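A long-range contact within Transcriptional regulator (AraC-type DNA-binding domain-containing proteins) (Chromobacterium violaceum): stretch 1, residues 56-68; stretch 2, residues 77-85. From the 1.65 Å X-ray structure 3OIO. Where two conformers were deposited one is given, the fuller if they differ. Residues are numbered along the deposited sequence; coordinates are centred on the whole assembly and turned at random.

Stretch 1 (56-68) YLELRLNRARQLL
Stretch 2 (77-85) QIGLACGFS

How one helix receives the end of another is well illustrated by this contact from an AraC-type regulator. Residues 56-68 are helical throughout, with phi/psi near -62/-40, and the helix runs on beyond both ends. The second stretch is helical from 77 to 81, continuing a helix that begins earlier, and its axis passes 9.5 Å from the first at 145° between N-to-C directions, a roughly antiparallel course. The chain then leaves helical geometry at Cys82 (-110/19), turns through Gly83 (89/8) and extends at Phe84 (-83/158). Arg60 and Cys82 set the register, their CA atoms 5.4 Å apart; together the stretches bury 496 Å².

The principle is that a small residue leaves a hollow and larger side chains fill it. Ala64 presents only a methyl, and two side chains of the second stretch settle against it: Ile78 (chi1 m, chi2 t) rests its CG2 3.9 Å from Ala64 CB, while Cys82 (chi1 m) brings SG to 3.8 Å from the same CB and 3.6 Å from Ala64 N. Ile78 also reaches along the first helix, its CD1 lying 3.7 Å from Leu68 CD2 and its CG1 3.8 Å from Leu67 CB. Leu67 (m, t) answers as a bump in the reverse direction, with CD1 3.7 Å from Cys82 SG and 4.3 Å from Ala81 CB. Cys82 SG thus sits among Ala64, Leu67 and Arg63, whose CG is 3.8 Å from SG before its side chain (t, p, p) leads away, where Arg63 NE donates a hydrogen bond to Gln66 OE1 at 3.0 Å.

At the turn, a polar contact joins the packing. Arg60 points toward the second stretch and bends through m, t, p, with chi4 at -137°, so that NE donates to Cys82 O at 2.8 Å and a nearly straight 170°. Cys82 O lies at the guanidinium edge, near its plane, and also takes a weak hydrogen bond from Arg60 NH1 at 3.4 Å. The same guanidinium covers one face of Phe84 (chi1 m, chi2 -88°) in a cation-pi contact, Arg60 CZ standing 4.5 Å from the ring centroid and 16° off the normal. Leucine ends meet the ring tip obliquely: Leu61 CD2 (m, t) is 3.4 Å from Phe84 CZ, and Leu57 CD1 (t, p) is 3.6 Å from that CZ.

Gly83 makes this fit possible. An ideal CB there would lie 3.0 Å from Arg60 NE, a clash, and the positive phi would jam it against the preceding carbonyl O.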

# COMPACT_ATOMS: atom_id res chain seq x y z
N TYR A 56 0.25 -3.33 3.68
CA TYR A 56 0.10 -3.52 2.22
C TYR A 56 -0.94 -2.54 1.64
O TYR A 56 -0.75 -1.97 0.55
CB TYR A 56 -0.33 -4.98 1.94
CG TYR A 56 0.32 -5.61 0.72
CD1 TYR A 56 0.72 -4.83 -0.39
CD2 TYR A 56 0.48 -7.01 0.65
CE1 TYR A 56 1.32 -5.43 -1.51
CE2 TYR A 56 1.07 -7.62 -0.46
CZ TYR A 56 1.47 -6.84 -1.54
OH TYR A 56 2.02 -7.48 -2.62
N LEU A 57 -2.01 -2.34 2.39
CA LEU A 57 -3.02 -1.35 1.99
C LEU A 57 -2.36 0.05 1.95
O LEU A 57 -2.59 0.82 1.01
CB LEU A 57 -4.19 -1.36 2.95
CG LEU A 57 -5.28 -0.30 2.65
CD1 LEU A 57 -5.92 -0.52 1.24
CD2 LEU A 57 -6.37 -0.29 3.78
N GLU A 58 -1.57 0.40 2.98
CA GLU A 58 -0.89 1.70 2.95
C GLU A 58 -0.02 1.86 1.70
O GLU A 58 0.03 2.93 1.09
CB GLU A 58 0.03 1.89 4.16
CG GLU A 58 -0.65 1.90 5.50
CD GLU A 58 0.38 2.11 6.61
OE1 GLU A 58 1.21 3.04 6.51
OE2 GLU A 58 0.40 1.31 7.57
N LEU A 59 0.69 0.80 1.34
CA LEU A 59 1.57 0.81 0.19
C LEU A 59 0.76 1.03 -1.10
O LEU A 59 1.10 1.89 -1.93
CB LEU A 59 2.29 -0.53 0.18
CG LEU A 59 3.38 -0.84 -0.81
CD1 LEU A 59 4.09 -2.13 -0.36
CD2 LEU A 59 2.71 -1.00 -2.16
N ARG A 60 -0.34 0.29 -1.24
CA ARG A 60 -1.21 0.42 -2.42
C ARG A 60 -1.84 1.82 -2.49
O ARG A 60 -1.94 2.39 -3.58
CB ARG A 60 -2.29 -0.68 -2.40
CG ARG A 60 -1.67 -2.09 -2.68
CD ARG A 60 -2.57 -3.30 -2.25
NE ARG A 60 -3.94 -2.97 -2.63
CZ ARG A 60 -5.02 -3.16 -1.90
NH1 ARG A 60 -6.19 -2.65 -2.35
NH2 ARG A 60 -4.93 -3.85 -0.74
N LEU A 61 -2.23 2.37 -1.33
CA LEU A 61 -2.77 3.74 -1.28
C LEU A 61 -1.71 4.79 -1.67
O LEU A 61 -2.05 5.79 -2.34
CB LEU A 61 -3.30 4.06 0.13
CG LEU A 61 -4.65 3.35 0.38
CD1 LEU A 61 -4.99 3.47 1.88
CD2 LEU A 61 -5.86 3.84 -0.52
N ASN A 62 -0.45 4.58 -1.25
CA ASN A 62 0.60 5.48 -1.68
C ASN A 62 0.90 5.37 -3.17
O ASN A 62 1.20 6.40 -3.80
CB ASN A 62 1.86 5.29 -0.81
CG ASN A 62 1.79 6.13 0.45
OD1 ASN A 62 2.09 7.34 0.44
ND2 ASN A 62 1.35 5.51 1.55
N ARG A 63 0.83 4.15 -3.74
CA ARG A 63 0.96 4.07 -5.20
C ARG A 63 -0.20 4.85 -5.86
O ARG A 63 -0.01 5.56 -6.87
CB ARG A 63 1.02 2.61 -5.68
CG ARG A 63 1.02 2.45 -7.22
CD ARG A 63 2.13 3.20 -7.99
NE ARG A 63 3.51 3.02 -7.52
CZ ARG A 63 4.33 2.06 -7.92
NH1 ARG A 63 5.59 2.00 -7.46
NH2 ARG A 63 3.91 1.12 -8.78
N ALA A 64 -1.39 4.72 -5.30
CA ALA A 64 -2.56 5.44 -5.86
C ALA A 64 -2.31 6.96 -5.81
O ALA A 64 -2.63 7.71 -6.76
CB ALA A 64 -3.82 5.07 -5.08
N ARG A 65 -1.74 7.42 -4.70
CA ARG A 65 -1.43 8.85 -4.59
C ARG A 65 -0.46 9.28 -5.70
O ARG A 65 -0.65 10.35 -6.32
CB ARG A 65 -0.86 9.13 -3.18
CG ARG A 65 -0.42 10.60 -2.98
CD ARG A 65 -0.11 10.88 -1.53
NE ARG A 65 0.31 12.26 -1.36
CZ ARG A 65 1.59 12.68 -1.43
NH1 ARG A 65 2.57 11.81 -1.66
NH2 ARG A 65 1.88 13.98 -1.29
N GLN A 66 0.58 8.47 -5.93
CA GLN A 66 1.51 8.73 -7.02
C GLN A 66 0.80 8.83 -8.37
O GLN A 66 1.09 9.74 -9.16
CB GLN A 66 2.67 7.70 -7.05
CG GLN A 66 3.57 7.74 -5.79
CD GLN A 66 4.60 6.59 -5.71
OE1 GLN A 66 4.26 5.41 -5.84
NE2 GLN A 66 5.84 6.93 -5.46
N LEU A 67 -0.15 7.93 -8.64
CA LEU A 67 -0.92 7.93 -9.90
C LEU A 67 -1.88 9.14 -10.00
O LEU A 67 -2.09 9.68 -11.09
CB LEU A 67 -1.69 6.61 -10.07
CG LEU A 67 -0.81 5.36 -10.22
CD1 LEU A 67 -1.69 4.11 -10.17
CD2 LEU A 67 0.02 5.37 -11.51
N LEU A 68 -2.43 9.56 -8.87
CA LEU A 68 -3.29 10.73 -8.83
C LEU A 68 -2.53 11.98 -9.13
O LEU A 68 -3.08 12.94 -9.71
CB LEU A 68 -3.94 10.85 -7.46
CG LEU A 68 -5.06 9.79 -7.26
CD1 LEU A 68 -5.33 9.64 -5.77
CD2 LEU A 68 -6.36 10.18 -8.03
N GLN A 77 -9.99 3.85 -12.69
CA GLN A 77 -8.81 3.22 -13.27
C GLN A 77 -7.70 3.06 -12.23
O GLN A 77 -7.08 2.00 -12.12
CB GLN A 77 -8.30 4.08 -14.43
CG GLN A 77 -7.28 3.42 -15.35
CD GLN A 77 -7.17 4.13 -16.70
OE1 GLN A 77 -7.89 5.10 -16.97
NE2 GLN A 77 -6.27 3.65 -17.54
N ILE A 78 -7.45 4.13 -11.48
CA ILE A 78 -6.35 4.15 -10.52
C ILE A 78 -6.69 3.17 -9.40
O ILE A 78 -5.82 2.39 -8.95
CB ILE A 78 -6.09 5.57 -9.97
CG1 ILE A 78 -5.39 6.39 -11.06
CG2 ILE A 78 -5.22 5.52 -8.69
CD1 ILE A 78 -5.45 7.91 -10.83
N GLY A 79 -7.94 3.20 -8.95
CA GLY A 79 -8.36 2.24 -7.90
C GLY A 79 -8.11 0.81 -8.37
O GLY A 79 -7.56 -0.00 -7.62
N LEU A 80 -8.48 0.49 -9.60
CA LEU A 80 -8.28 -0.89 -10.12
C LEU A 80 -6.79 -1.25 -10.24
O LEU A 80 -6.38 -2.36 -9.90
CB LEU A 80 -8.96 -1.06 -11.50
CG LEU A 80 -10.46 -1.27 -11.51
CD1 LEU A 80 -11.00 -1.12 -12.96
CD2 LEU A 80 -10.82 -2.66 -10.98
N ALA A 81 -5.98 -0.30 -10.68
CA ALA A 81 -4.53 -0.51 -10.83
C ALA A 81 -3.83 -0.72 -9.50
O ALA A 81 -2.71 -1.23 -9.47
CB ALA A 81 -3.90 0.71 -11.55
N CYS A 82 -4.46 -0.31 -8.40
CA CYS A 82 -3.84 -0.44 -7.09
C CYS A 82 -4.54 -1.50 -6.27
O CYS A 82 -4.39 -1.55 -5.04
CB CYS A 82 -3.80 0.91 -6.37
SG CYS A 82 -2.79 2.10 -7.25
N GLY A 83 -5.30 -2.38 -6.94
CA GLY A 83 -5.84 -3.59 -6.30
C GLY A 83 -7.20 -3.44 -5.63
O GLY A 83 -7.63 -4.35 -4.91
N PHE A 84 -7.86 -2.30 -5.81
CA PHE A 84 -9.17 -2.05 -5.20
C PHE A 84 -10.25 -2.66 -6.07
O PHE A 84 -10.03 -2.89 -7.25
CB PHE A 84 -9.37 -0.54 -4.96
CG PHE A 84 -8.43 -0.01 -3.95
CD1 PHE A 84 -8.78 -0.05 -2.59
CD2 PHE A 84 -7.16 0.44 -4.31
CE1 PHE A 84 -7.87 0.39 -1.61
CE2 PHE A 84 -6.25 0.88 -3.34
CZ PHE A 84 -6.62 0.85 -1.98
N SER A 85 -11.42 -2.95 -5.52
CA SER A 85 -12.42 -3.55 -6.38
C SER A 85 -13.68 -2.76 -6.47
O SER A 85 -14.68 -3.28 -6.95
CB SER A 85 -12.76 -4.97 -5.97
OG SER A 85 -13.12 -5.68 -7.13